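Local coordinates for protein nitrite oxidoreductase subunit A (Kuenenia stuttgartiensis, PDB 7B04) that belongs to the molybdopterin oxidoreductase family as a NarG-like subunit and holds a molybdenum atom, two MD1 groups and an iron-sulfur cluster, at residues Y65-R76 and T709-W720; R388-S396 and Q829-I838. All coordinates share one frame; numbering follows the deposited sequence.

Contact 1: Y65-R76 and T709-W720; sequences YCCSPNDTHACR and TNSCSNPFIQIW. With SF4 (iron/sulfur cluster), chain C; MD1 (phosphoric acid 4-(2-amino-4-oxo-3,4,5,6,-tetrahydro-pteridin-6-yl)-2-hydroxy-3,4-dimercapto-but-3-en-yl ester guanylate ester), chain D.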
loop_
_atom_site.group_PDB
_atom_site.type_symbol
_atom_site.label_atom_id
_atom_site.label_comp_id
_atom_site.label_asym_id
_atom_site.label_seq_id
_atom_site.Cartn_x
_atom_site.Cartn_y
_atom_site.Cartn_z
ATOM N N TYR B 65 3.633 -9.832 17.453
ATOM C CA TYR B 65 2.743 -8.743 17.846
ATOM C C TYR B 65 1.603 -8.662 16.834
ATOM O O TYR B 65 1.484 -9.492 15.928
ATOM C CB TYR B 65 3.481 -7.401 17.967
ATOM C CG TYR B 65 4.028 -6.863 16.665
ATOM C CD1 TYR B 65 5.148 -7.426 16.073
ATOM C CD2 TYR B 65 3.414 -5.794 16.021
ATOM C CE1 TYR B 65 5.652 -6.934 14.888
ATOM C CE2 TYR B 65 3.906 -5.301 14.830
ATOM C CZ TYR B 65 5.025 -5.877 14.268
ATOM O OH TYR B 65 5.529 -5.393 13.083
ATOM N N CYS B 66 0.760 -7.644 16.994
ATOM C CA CYS B 66 -0.375 -7.399 16.113
ATOM C C CYS B 66 -0.261 -5.988 15.549
ATOM O O CYS B 66 -0.177 -5.017 16.309
ATOM C CB CYS B 66 -1.697 -7.574 16.862
ATOM S SG CYS B 66 -3.179 -7.196 15.891
ATOM N N CYS B 67 -0.246 -5.880 14.221
ATOM C CA CYS B 67 -0.290 -4.587 13.548
ATOM C C CYS B 67 -1.737 -4.112 13.489
ATOM O O CYS B 67 -2.593 -4.806 12.929
ATOM C CB CYS B 67 0.305 -4.708 12.145
ATOM S SG CYS B 67 0.261 -3.196 11.161
ATOM N N SER B 68 -2.033 -2.963 14.095
ATOM C CA SER B 68 -3.415 -2.497 14.225
ATOM C C SER B 68 -3.553 -1.013 13.890
ATOM O O SER B 68 -3.819 -0.185 14.769
ATOM C CB SER B 68 -3.923 -2.788 15.637
ATOM O OG SER B 68 -5.309 -2.561 15.725
ATOM N N PRO B 69 -3.351 -0.632 12.619
ATOM C CA PRO B 69 -3.472 0.789 12.259
ATOM C C PRO B 69 -4.808 1.216 11.665
ATOM O O PRO B 69 -4.781 2.061 10.771
ATOM C CB PRO B 69 -2.365 0.950 11.214
ATOM C CG PRO B 69 -2.403 -0.357 10.483
ATOM C CD PRO B 69 -2.800 -1.419 11.500
ATOM N N ASN B 70 -5.958 0.708 12.116
ATOM C CA ASN B 70 -7.227 0.954 11.414
ATOM C C ASN B 70 -7.158 0.300 10.042
ATOM O O ASN B 70 -7.770 0.750 9.072
ATOM C CB ASN B 70 -7.592 2.444 11.305
ATOM C CG ASN B 70 -9.029 2.667 10.836
ATOM O OD1 ASN B 70 -9.771 1.718 10.577
ATOM N ND2 ASN B 70 -9.419 3.930 10.714
ATOM N N ASP B 71 -6.348 -0.747 9.916
ATOM C CA ASP B 71 -6.280 -1.478 8.621
ATOM C C ASP B 71 -7.619 -2.189 8.369
ATOM O O ASP B 71 -8.043 -2.289 7.200
ATOM C CB ASP B 71 -5.105 -2.461 8.598
ATOM C CG ASP B 71 -4.597 -2.762 7.199
ATOM O OD1 ASP B 71 -4.313 -1.798 6.459
ATOM O OD2 ASP B 71 -4.489 -3.957 6.859
ATOM N N THR B 72 -8.231 -2.654 9.461
ATOM C CA THR B 72 -9.420 -3.509 9.529
ATOM C C THR B 72 -9.035 -4.981 9.466
ATOM O O THR B 72 -9.921 -5.847 9.443
ATOM C CB THR B 72 -10.488 -3.210 8.460
ATOM O OG1 THR B 72 -11.742 -3.754 8.893
ATOM C CG2 THR B 72 -10.169 -3.857 7.126
ATOM N N HIS B 73 -7.740 -5.295 9.443
ATOM C CA HIS B 73 -7.259 -6.662 9.340
ATOM C C HIS B 73 -6.578 -7.167 10.600
ATOM O O HIS B 73 -6.678 -8.360 10.896
ATOM C CB HIS B 73 -6.316 -6.788 8.140
ATOM C CG HIS B 73 -6.969 -6.429 6.843
ATOM N ND1 HIS B 73 -7.901 -7.237 6.230
ATOM C CD2 HIS B 73 -6.844 -5.338 6.053
ATOM C CE1 HIS B 73 -8.314 -6.662 5.114
ATOM N NE2 HIS B 73 -7.687 -5.508 4.983
ATOM N N ALA B 74 -5.903 -6.289 11.348
ATOM C CA ALA B 74 -5.287 -6.631 12.633
ATOM C C ALA B 74 -4.436 -7.893 12.521
ATOM O O ALA B 74 -4.602 -8.856 13.273
ATOM C CB ALA B 74 -6.348 -6.777 13.725
ATOM N N CYS B 75 -3.515 -7.881 11.561
ATOM C CA CYS B 75 -2.726 -9.068 11.264
ATOM C C CYS B 75 -1.874 -9.481 12.458
ATOM O O CYS B 75 -1.395 -8.648 13.233
ATOM C CB CYS B 75 -1.829 -8.816 10.052
ATOM S SG CYS B 75 -2.717 -8.596 8.495
ATOM N N ARG B 76 -1.679 -10.792 12.589
ATOM C CA ARG B 76 -0.784 -11.355 13.589
ATOM C C ARG B 76 0.591 -11.503 12.956
ATOM O O ARG B 76 0.737 -12.142 11.908
ATOM C CB ARG B 76 -1.310 -12.697 14.091
ATOM C CG ARG B 76 -0.362 -13.398 15.023
ATOM C CD ARG B 76 -0.091 -12.554 16.246
ATOM N NE ARG B 76 -1.203 -12.502 17.186
ATOM C CZ ARG B 76 -1.166 -11.835 18.335
ATOM N NH1 ARG B 76 -0.070 -11.175 18.686
ATOM N NH2 ARG B 76 -2.221 -11.832 19.139
ATOM N N THR B 709 -7.781 -6.368 20.730
ATOM C CA THR B 709 -8.371 -5.837 19.509
ATOM C C THR B 709 -9.206 -6.919 18.842
ATOM O O THR B 709 -9.001 -8.116 19.062
ATOM C CB THR B 709 -7.321 -5.316 18.520
ATOM O OG1 THR B 709 -7.985 -4.797 17.360
ATOM C CG2 THR B 709 -6.404 -6.435 18.082
ATOM N N ASN B 710 -10.137 -6.475 17.997
ATOM C CA ASN B 710 -10.971 -7.350 17.186
ATOM C C ASN B 710 -11.093 -6.722 15.808
ATOM O O ASN B 710 -10.521 -5.662 15.534
ATOM C CB ASN B 710 -12.371 -7.536 17.790
ATOM C CG ASN B 710 -12.344 -7.893 19.261
ATOM O OD1 ASN B 710 -11.579 -8.751 19.697
ATOM N ND2 ASN B 710 -13.195 -7.233 20.038
ATOM N N SER B 711 -11.823 -7.389 14.921
ATOM C CA SER B 711 -12.048 -6.853 13.589
ATOM C C SER B 711 -13.470 -7.162 13.146
ATOM O O SER B 711 -14.162 -8.000 13.731
ATOM C CB SER B 711 -11.037 -7.403 12.578
ATOM O OG SER B 711 -11.332 -6.966 11.265
ATOM N N CYS B 712 -13.896 -6.458 12.102
ATOM C CA CYS B 712 -15.192 -6.674 11.480
ATOM C C CYS B 712 -15.094 -7.464 10.183
ATOM O O CYS B 712 -16.127 -7.791 9.591
ATOM C CB CYS B 712 -15.879 -5.332 11.221
ATOM S SG CYS B 712 -15.002 -4.267 10.058
ATOM N N SER B 713 -13.866 -7.696 9.720
ATOM C CA SER B 713 -13.650 -8.457 8.471
ATOM C C SER B 713 -13.127 -9.856 8.778
ATOM O O SER B 713 -13.005 -10.649 7.860
ATOM C CB SER B 713 -12.739 -7.731 7.561
ATOM O OG SER B 713 -11.557 -7.396 8.236
ATOM N N ASN B 714 -12.827 -10.131 10.038
ATOM C CA ASN B 714 -12.302 -11.462 10.425
ATOM C C ASN B 714 -12.813 -11.814 11.820
ATOM O O ASN B 714 -13.010 -10.922 12.626
ATOM C CB ASN B 714 -10.787 -11.544 10.279
ATOM C CG ASN B 714 -10.082 -10.646 11.252
ATOM O OD1 ASN B 714 -10.514 -10.515 12.367
ATOM N ND2 ASN B 714 -9.005 -10.021 10.847
ATOM N N PRO B 715 -12.993 -13.100 12.144
ATOM C CA PRO B 715 -13.522 -13.485 13.431
ATOM C C PRO B 715 -12.485 -13.584 14.544
ATOM O O PRO B 715 -12.829 -13.951 15.590
ATOM C CB PRO B 715 -14.012 -14.895 13.128
ATOM C CG PRO B 715 -13.054 -15.401 12.105
ATOM C CD PRO B 715 -12.779 -14.205 11.235
ATOM N N PHE B 716 -11.236 -13.285 14.238
ATOM C CA PHE B 716 -10.120 -13.444 15.195
ATOM C C PHE B 716 -10.005 -12.346 16.228
ATOM O O PHE B 716 -10.309 -11.205 15.986
ATOM C CB PHE B 716 -8.792 -13.450 14.456
ATOM C CG PHE B 716 -8.851 -14.225 13.180
ATOM C CD1 PHE B 716 -9.638 -15.344 13.091
ATOM C CD2 PHE B 716 -8.147 -13.814 12.074
ATOM C CE1 PHE B 716 -9.708 -16.055 11.916
ATOM C CE2 PHE B 716 -8.216 -14.522 10.897
ATOM C CZ PHE B 716 -8.989 -15.646 10.829
ATOM N N ILE B 717 -9.449 -12.773 17.345
ATOM C CA ILE B 717 -9.078 -11.972 18.504
ATOM C C ILE B 717 -7.562 -12.008 18.619
ATOM O O ILE B 717 -6.957 -13.083 18.541
ATOM C CB ILE B 717 -9.729 -12.496 19.794
ATOM C CG1 ILE B 717 -11.251 -12.385 19.720
ATOM C CG2 ILE B 717 -9.194 -11.748 21.005
ATOM C CD1 ILE B 717 -11.943 -13.116 20.844
ATOM N N GLN B 718 -6.946 -10.843 18.797
ATOM C CA GLN B 718 -5.502 -10.740 18.967
ATOM C C GLN B 718 -5.229 -9.944 20.236
ATOM O O GLN B 718 -5.688 -8.803 20.364
ATOM C CB GLN B 718 -4.831 -10.086 17.749
ATOM C CG GLN B 718 -5.446 -10.452 16.397
ATOM C CD GLN B 718 -4.678 -11.527 15.643
ATOM O OE1 GLN B 718 -3.690 -12.073 16.137
ATOM N NE2 GLN B 718 -5.125 -11.823 14.426
ATOM N N ILE B 719 -4.472 -10.541 21.158
ATOM C CA ILE B 719 -4.000 -9.878 22.373
ATOM C C ILE B 719 -2.479 -9.919 22.348
ATOM O O ILE B 719 -1.888 -10.980 22.105
ATOM C CB ILE B 719 -4.525 -10.541 23.661
ATOM C CG1 ILE B 719 -6.039 -10.755 23.601
ATOM C CG2 ILE B 719 -4.195 -9.671 24.861
ATOM C CD1 ILE B 719 -6.657 -11.161 24.937
ATOM N N TRP B 720 -1.848 -8.764 22.553
ATOM C CA TRP B 720 -0.398 -8.686 22.452
ATOM C C TRP B 720 0.142 -7.623 23.407
ATOM O O TRP B 720 -0.596 -6.785 23.940
ATOM C CB TRP B 720 0.031 -8.410 21.018
ATOM C CG TRP B 720 -0.098 -6.997 20.594
ATOM C CD1 TRP B 720 0.910 -6.092 20.463
ATOM C CD2 TRP B 720 -1.307 -6.314 20.236
ATOM N NE1 TRP B 720 0.408 -4.889 20.032
ATOM C CE2 TRP B 720 -0.951 -4.998 19.890
ATOM C CE3 TRP B 720 -2.651 -6.687 20.173
ATOM C CZ2 TRP B 720 -1.886 -4.054 19.485
ATOM C CZ3 TRP B 720 -3.579 -5.744 19.773
ATOM C CH2 TRP B 720 -3.193 -4.444 19.433
HETATM FE FE1 SF4 C . -2.688 -3.795 7.876
HETATM FE FE2 SF4 C . -0.518 -4.413 9.415
HETATM FE FE3 SF4 C . -0.496 -4.958 6.733
HETATM FE FE4 SF4 C . -2.093 -6.415 8.401
HETATM S S1 SF4 C . 0.182 -6.326 8.416
HETATM S S2 SF4 C . -2.674 -5.523 6.384
HETATM S S3 SF4 C . -2.706 -4.825 9.910
HETATM S S4 SF4 C . -0.605 -2.898 7.713
HETATM P PB MD1 D . -13.017 2.301 -0.185
HETATM O O3B MD1 D . -13.146 3.882 -0.627
HETATM O O1B MD1 D . -12.550 1.483 -1.365
HETATM O O2B MD1 D . -14.363 1.798 0.275
HETATM O O3A MD1 D . -11.922 2.185 1.046
HETATM C C10 MD1 D . -12.213 2.715 2.311
HETATM C C11 MD1 D . -11.553 1.817 3.396
HETATM O O11 MD1 D . -10.185 1.295 2.741
HETATM C C12 MD1 D . -11.481 2.489 4.555
HETATM S S12 MD1 D . -12.848 3.595 5.009
HETATM C C13 MD1 D . -10.357 2.398 5.621
HETATM S S13 MD1 D . -10.573 3.434 7.096
HETATM C C14 MD1 D . -9.147 1.627 5.526
HETATM N N15 MD1 D . -8.333 2.320 4.330
HETATM C C16 MD1 D . -7.280 1.524 3.848
HETATM C C15 MD1 D . -5.964 2.096 3.458
HETATM O O14 MD1 D . -5.767 3.261 3.553
HETATM N N17 MD1 D . -4.900 1.189 2.948
HETATM C C17 MD1 D . -5.163 -0.330 2.824
HETATM N N16 MD1 D . -4.119 -1.206 2.328
HETATM N N18 MD1 D . -6.500 -0.913 3.219
HETATM C C20 MD1 D . -7.540 -0.049 3.716
HETATM N N8 MD1 D . -8.805 -0.540 4.093
HETATM C C7 MD1 D . -9.302 0.130 5.464
HETATM P PA MD1 D . -12.637 4.498 -2.069
HETATM O O1A MD1 D . -12.517 5.994 -1.926
HETATM O O2A MD1 D . -11.290 3.900 -2.398
HETATM O "O5'" MD1 D . -13.694 4.161 -3.288
HETATM C "C5'" MD1 D . -13.608 2.932 -3.945
HETATM C "C4'" MD1 D . -13.943 3.081 -5.470
HETATM O "O4'" MD1 D . -15.320 3.779 -5.704
HETATM C "C1'" MD1 D . -15.008 4.785 -6.846
HETATM N N9 MD1 D . -15.993 5.897 -6.892
HETATM C C4 MD1 D . -17.247 5.652 -7.258
HETATM N N3 MD1 D . -17.941 4.395 -7.661
HETATM C C2 MD1 D . -19.359 4.424 -8.016
HETATM N N2 MD1 D . -20.033 3.199 -8.407
HETATM N N1 MD1 D . -20.087 5.668 -7.977
HETATM C C6 MD1 D . -19.414 6.870 -7.591
HETATM O O6 MD1 D . -20.005 7.895 -7.555
HETATM C C5 MD1 D . -17.926 6.832 -7.221
HETATM N N7 MD1 D . -17.078 7.781 -6.834
HETATM C C8 MD1 D . -15.873 7.213 -6.628
HETATM C "C2'" MD1 D . -13.854 5.201 -6.514
HETATM O "O2'" MD1 D . -13.184 5.828 -7.645
HETATM C "C3'" MD1 D . -13.070 3.811 -6.056
HETATM O "O3'" MD1 D . -12.572 3.111 -7.232
#
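R76 reaches across to strand 716-720 and can be followed atom by atom. Its CB already lies 3.2 Å from Q718 OE1, and bends at chi2 and chi3 keep CG and CD close to that same oxygen. NE then gives OE1 a weak hydrogen bond: the separation is 2.7 Å but the N-H angle only 123°. The two side chains R76 and Q718 run past each other in opposite directions. At the tip, NH2 donates more squarely to I719 O (3.1 Å, 158°); this acceptor lies in the guanidinium plane, although the nitrogen sits well above the carbonyl plane of I719. NH1 rests against W720 CB.

Beside them, C66 CB packs over one face of the W720 indole, 3.7 Å from the centroid of the six-membered ring, and SG lies over the same ring at 4.4 Å, a Cys sulfur-aromatic contact. Farther along, the loop carrying the cluster ligands is held through its carbonyls. S711 OG donates to T72 O (2.6 Å) while accepting from S713 N in an ST turn, and N714 ND2 makes a weak bond to H73 O. These bonds hold the loop at T72 and H73, between the cluster ligands C67 and C75, whose SG atoms bind FE2 and FE4. D71 OD2 is placed as a ligand of FE1, but it crowds a cluster sulfur, so its exact position is doubtful. The adjoining N70 lies near MD1 S13, so one short loop borders both the iron/sulfur cluster and MD1.

Strand 61-66 and strand 76-82 pair antiparallel, while strand 716-720 sits between strands 707-709 and 798-800; the fully buried contact joins these two small sheets, with helix 314-321 touching H73 and N714.

Contact 2: R388-S396 and Q829-I838; sequences RTDTLKRVS and QAYNDEPEII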
loop_
_atom_site.group_PDB
_atom_site.type_symbol
_atom_site.label_atom_id
_atom_site.label_comp_id
_atom_site.label_asym_id
_atom_site.label_seq_id
_atom_site.Cartn_x
_atom_site.Cartn_y
_atom_site.Cartn_z
ATOM N N ARG B 388 -50.817 4.218 3.444
ATOM C CA ARG B 388 -51.907 5.213 3.396
ATOM C C ARG B 388 -51.500 6.357 2.474
ATOM O O ARG B 388 -50.354 6.753 2.460
ATOM C CB ARG B 388 -52.195 5.722 4.806
ATOM C CG ARG B 388 -53.291 6.763 4.892
ATOM C CD ARG B 388 -54.003 6.523 6.195
ATOM N NE ARG B 388 -54.300 7.736 6.923
ATOM C CZ ARG B 388 -55.020 7.767 8.020
ATOM N NH1 ARG B 388 -55.240 8.906 8.639
ATOM N NH2 ARG B 388 -55.518 6.654 8.505
ATOM N N THR B 389 -52.470 6.893 1.765
ATOM C CA THR B 389 -52.252 7.983 0.806
ATOM C C THR B 389 -52.391 9.387 1.406
ATOM O O THR B 389 -51.803 10.329 0.864
ATOM C CB THR B 389 -53.208 7.851 -0.396
ATOM O OG1 THR B 389 -53.142 6.519 -0.918
ATOM C CG2 THR B 389 -52.819 8.818 -1.526
ATOM N N ASP B 390 -53.141 9.571 2.499
ATOM C CA ASP B 390 -53.261 10.914 3.070
ATOM C C ASP B 390 -51.931 11.386 3.642
ATOM O O ASP B 390 -51.416 12.447 3.267
ATOM C CB ASP B 390 -54.326 10.945 4.176
ATOM C CG ASP B 390 -55.517 10.059 3.884
ATOM O OD1 ASP B 390 -56.227 10.318 2.890
ATOM O OD2 ASP B 390 -55.763 9.121 4.667
ATOM N N THR B 391 -51.356 10.600 4.551
ATOM C CA THR B 391 -50.139 10.951 5.268
ATOM C C THR B 391 -48.867 10.356 4.676
ATOM O O THR B 391 -47.775 10.798 5.046
ATOM C CB THR B 391 -50.253 10.527 6.736
ATOM O OG1 THR B 391 -50.357 9.100 6.814
ATOM C CG2 THR B 391 -51.483 11.156 7.371
ATOM N N LEU B 392 -48.981 9.362 3.794
ATOM C CA LEU B 392 -47.870 8.586 3.242
ATOM C C LEU B 392 -47.224 7.672 4.276
ATOM O O LEU B 392 -46.158 7.100 4.010
ATOM C CB LEU B 392 -46.802 9.475 2.593
ATOM C CG LEU B 392 -47.307 10.309 1.416
ATOM C CD1 LEU B 392 -46.270 11.339 1.012
ATOM C CD2 LEU B 392 -47.673 9.411 0.244
ATOM N N LYS B 393 -47.833 7.523 5.449
ATOM C CA LYS B 393 -47.379 6.565 6.441
ATOM C C LYS B 393 -47.969 5.198 6.121
ATOM O O LYS B 393 -48.890 5.067 5.312
ATOM C CB LYS B 393 -47.834 6.963 7.843
ATOM C CG LYS B 393 -47.157 8.138 8.505
ATOM C CD LYS B 393 -47.705 8.250 9.926
ATOM C CE LYS B 393 -47.017 9.321 10.743
ATOM N NZ LYS B 393 -47.555 9.335 12.132
ATOM N N ARG B 394 -47.426 4.161 6.753
ATOM C CA ARG B 394 -48.045 2.853 6.614
ATOM C C ARG B 394 -49.340 2.823 7.410
ATOM O O ARG B 394 -49.451 3.427 8.481
ATOM C CB ARG B 394 -47.146 1.706 7.064
ATOM C CG ARG B 394 -45.740 1.690 6.545
ATOM C CD ARG B 394 -44.927 0.866 7.511
ATOM N NE ARG B 394 -43.559 1.335 7.605
ATOM C CZ ARG B 394 -42.607 1.032 6.734
ATOM N NH1 ARG B 394 -42.868 0.245 5.698
ATOM N NH2 ARG B 394 -41.387 1.513 6.908
ATOM N N VAL B 395 -50.316 2.098 6.877
ATOM C CA VAL B 395 -51.624 1.996 7.496
ATOM C C VAL B 395 -51.488 1.341 8.862
ATOM O O VAL B 395 -50.676 0.426 9.059
ATOM C CB VAL B 395 -52.541 1.186 6.570
ATOM C CG1 VAL B 395 -51.792 -0.058 6.151
ATOM C CG2 VAL B 395 -53.867 0.845 7.236
ATOM N N SER B 396 -52.252 1.839 9.829
ATOM C CA SER B 396 -52.175 1.391 11.206
ATOM C C SER B 396 -53.484 0.722 11.598
ATOM O O SER B 396 -54.557 1.297 11.363
ATOM C CB SER B 396 -51.885 2.554 12.158
ATOM O OG SER B 396 -51.749 2.083 13.487
ATOM N N GLN B 829 -36.533 -2.666 4.862
ATOM C CA GLN B 829 -37.438 -1.584 4.421
ATOM C C GLN B 829 -36.957 -0.876 3.157
ATOM O O GLN B 829 -35.822 -0.469 3.099
ATOM C CB GLN B 829 -37.642 -0.595 5.564
ATOM C CG GLN B 829 -37.850 -1.256 6.908
ATOM C CD GLN B 829 -38.768 -0.481 7.816
ATOM O OE1 GLN B 829 -39.393 -1.023 8.712
ATOM N NE2 GLN B 829 -38.864 0.806 7.588
ATOM N N ALA B 830 -37.846 -0.767 2.179
ATOM C CA ALA B 830 -37.615 -0.004 0.937
ATOM C C ALA B 830 -38.307 1.350 1.048
ATOM O O ALA B 830 -38.265 2.083 0.079
ATOM C CB ALA B 830 -38.092 -0.799 -0.236
ATOM N N TYR B 831 -38.986 1.598 2.165
ATOM C CA TYR B 831 -39.793 2.817 2.405
ATOM C C TYR B 831 -39.587 3.292 3.841
ATOM O O TYR B 831 -39.422 2.447 4.699
ATOM C CB TYR B 831 -41.273 2.486 2.219
ATOM C CG TYR B 831 -42.136 3.700 2.021
ATOM C CD1 TYR B 831 -42.052 4.437 0.859
ATOM C CD2 TYR B 831 -43.003 4.132 3.000
ATOM C CE1 TYR B 831 -42.813 5.570 0.666
ATOM C CE2 TYR B 831 -43.764 5.269 2.823
ATOM C CZ TYR B 831 -43.672 5.984 1.652
ATOM O OH TYR B 831 -44.393 7.114 1.463
ATOM N N ASN B 832 -39.582 4.605 4.074
ATOM C CA ASN B 832 -39.433 5.159 5.447
ATOM C C ASN B 832 -40.542 6.200 5.664
ATOM O O ASN B 832 -40.549 7.176 4.940
ATOM C CB ASN B 832 -37.999 5.629 5.705
ATOM C CG ASN B 832 -37.009 4.506 5.939
ATOM O OD1 ASN B 832 -36.387 4.006 5.021
ATOM N ND2 ASN B 832 -36.832 4.110 7.177
ATOM N N ASP B 833 -41.406 6.015 6.669
ATOM C CA ASP B 833 -42.548 6.907 6.840
ATOM C C ASP B 833 -42.332 7.953 7.928
ATOM O O ASP B 833 -43.272 8.680 8.258
ATOM C CB ASP B 833 -43.822 6.104 7.128
ATOM C CG ASP B 833 -43.735 5.292 8.407
ATOM O OD1 ASP B 833 -42.649 5.248 9.023
ATOM O OD2 ASP B 833 -44.760 4.693 8.795
ATOM N N GLU B 834 -41.132 8.039 8.496
ATOM C CA GLU B 834 -40.877 9.003 9.560
ATOM C C GLU B 834 -41.138 10.424 9.059
ATOM O O GLU B 834 -40.859 10.732 7.894
ATOM C CB GLU B 834 -39.440 8.871 10.069
ATOM C CG GLU B 834 -39.207 7.639 10.938
ATOM C CD GLU B 834 -38.944 6.384 10.123
ATOM O OE1 GLU B 834 -38.837 6.487 8.884
ATOM O OE2 GLU B 834 -38.845 5.291 10.724
ATOM N N PRO B 835 -41.678 11.312 9.908
ATOM C CA PRO B 835 -42.119 12.631 9.412
ATOM C C PRO B 835 -41.032 13.448 8.732
ATOM O O PRO B 835 -41.295 14.057 7.687
ATOM C CB PRO B 835 -42.630 13.325 10.684
ATOM C CG PRO B 835 -42.978 12.210 11.613
ATOM C CD PRO B 835 -41.968 11.136 11.341
ATOM N N GLU B 836 -39.820 13.485 9.291
ATOM C CA GLU B 836 -38.761 14.284 8.682
ATOM C C GLU B 836 -38.396 13.754 7.301
ATOM O O GLU B 836 -38.095 14.533 6.389
ATOM C CB GLU B 836 -37.529 14.303 9.586
ATOM C CG GLU B 836 -37.771 14.875 10.971
ATOM C CD GLU B 836 -38.206 13.819 11.970
ATOM O OE1 GLU B 836 -38.299 12.635 11.582
ATOM O OE2 GLU B 836 -38.450 14.172 13.142
ATOM N N ILE B 837 -38.436 12.434 7.125
ATOM C CA ILE B 837 -38.059 11.834 5.850
ATOM C C ILE B 837 -39.055 12.211 4.759
ATOM O O ILE B 837 -38.669 12.473 3.612
ATOM C CB ILE B 837 -37.925 10.309 6.008
ATOM C CG1 ILE B 837 -36.823 9.982 7.017
ATOM C CG2 ILE B 837 -37.630 9.651 4.673
ATOM C CD1 ILE B 837 -36.778 8.530 7.425
ATOM N N ILE B 838 -40.347 12.247 5.091
ATOM C CA ILE B 838 -41.351 12.628 4.101
ATOM C C ILE B 838 -41.250 14.113 3.775
ATOM O O ILE B 838 -41.420 14.521 2.620
ATOM C CB ILE B 838 -42.758 12.249 4.599
ATOM C CG1 ILE B 838 -42.861 10.738 4.809
ATOM C CG2 ILE B 838 -43.822 12.722 3.619
ATOM C CD1 ILE B 838 -44.121 10.309 5.529
#
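Q829 and R394 meet where the segment 829-838 begins. Q829 NE2 and R394 NH2 come close, but both atoms are donors, so their closeness is no hydrogen bond; the amide and guanidinium planes are steeply turned against each other. NE2 instead makes a weak bond to Y831 O, and Q829 OE1 is bonded to T825. Y831 contributes at both ends. Its carbonyl oxygen receives R394 NH2 at 3.1 Å, with the donor well above the carbonyl plane and the N-H angle 136°. With CG placed anti to the backbone N (chi1 -162°), the ring extends toward the other loop, where OH donates to L392 O (3.1 Å) in the carbonyl plane, on a lone pair. That oxygen also lies at the ring edge, 3.2 Å from Y831 CE2.

D833 follows, its CB 3.7 Å from K393 CA. Its OD2 accepts from R394 N along a nearly straight line (175°), yet the 3.4 Å length makes the bond weak; R394 NE is 3.8 Å from the same oxygen, a long salt bridge. E834 then occupies the N-cap position of helix 835-840. In its first turn, I838 sets CG2 against L392 CD1 at 3.8 Å and brings CD1 up to T391 O.

Polar links at Y831 and D833 thus give way to aliphatic packing at I838, joining the loop after strand 386-388 to the start of helix 835-840. R394 has a further, long ion pair from NH1 to D382, so its positive charge is probably balanced by two carboxylates, neither of them tightly paired with it.

Contact 1 and contact 2 have centres 42 Å apart, and their nearest atoms remain about 22 Å from each other, so neither touches the other. The centre of contact 1 is about 17 Å from the centre of the chain, the centre of contact 2 about 30 Å from it, and contact 2 is only partly buried. Along the chain the segments alternate, in the order 65-76, 388-396, 709-720, 829-838. Each contact therefore joins regions hundreds of residues apart, and the two connections interleave. They share no strand or helix: contact 1 belongs to the buried surroundings of the iron/sulfur cluster and MD1, whereas contact 2 ties the chain together far out from them.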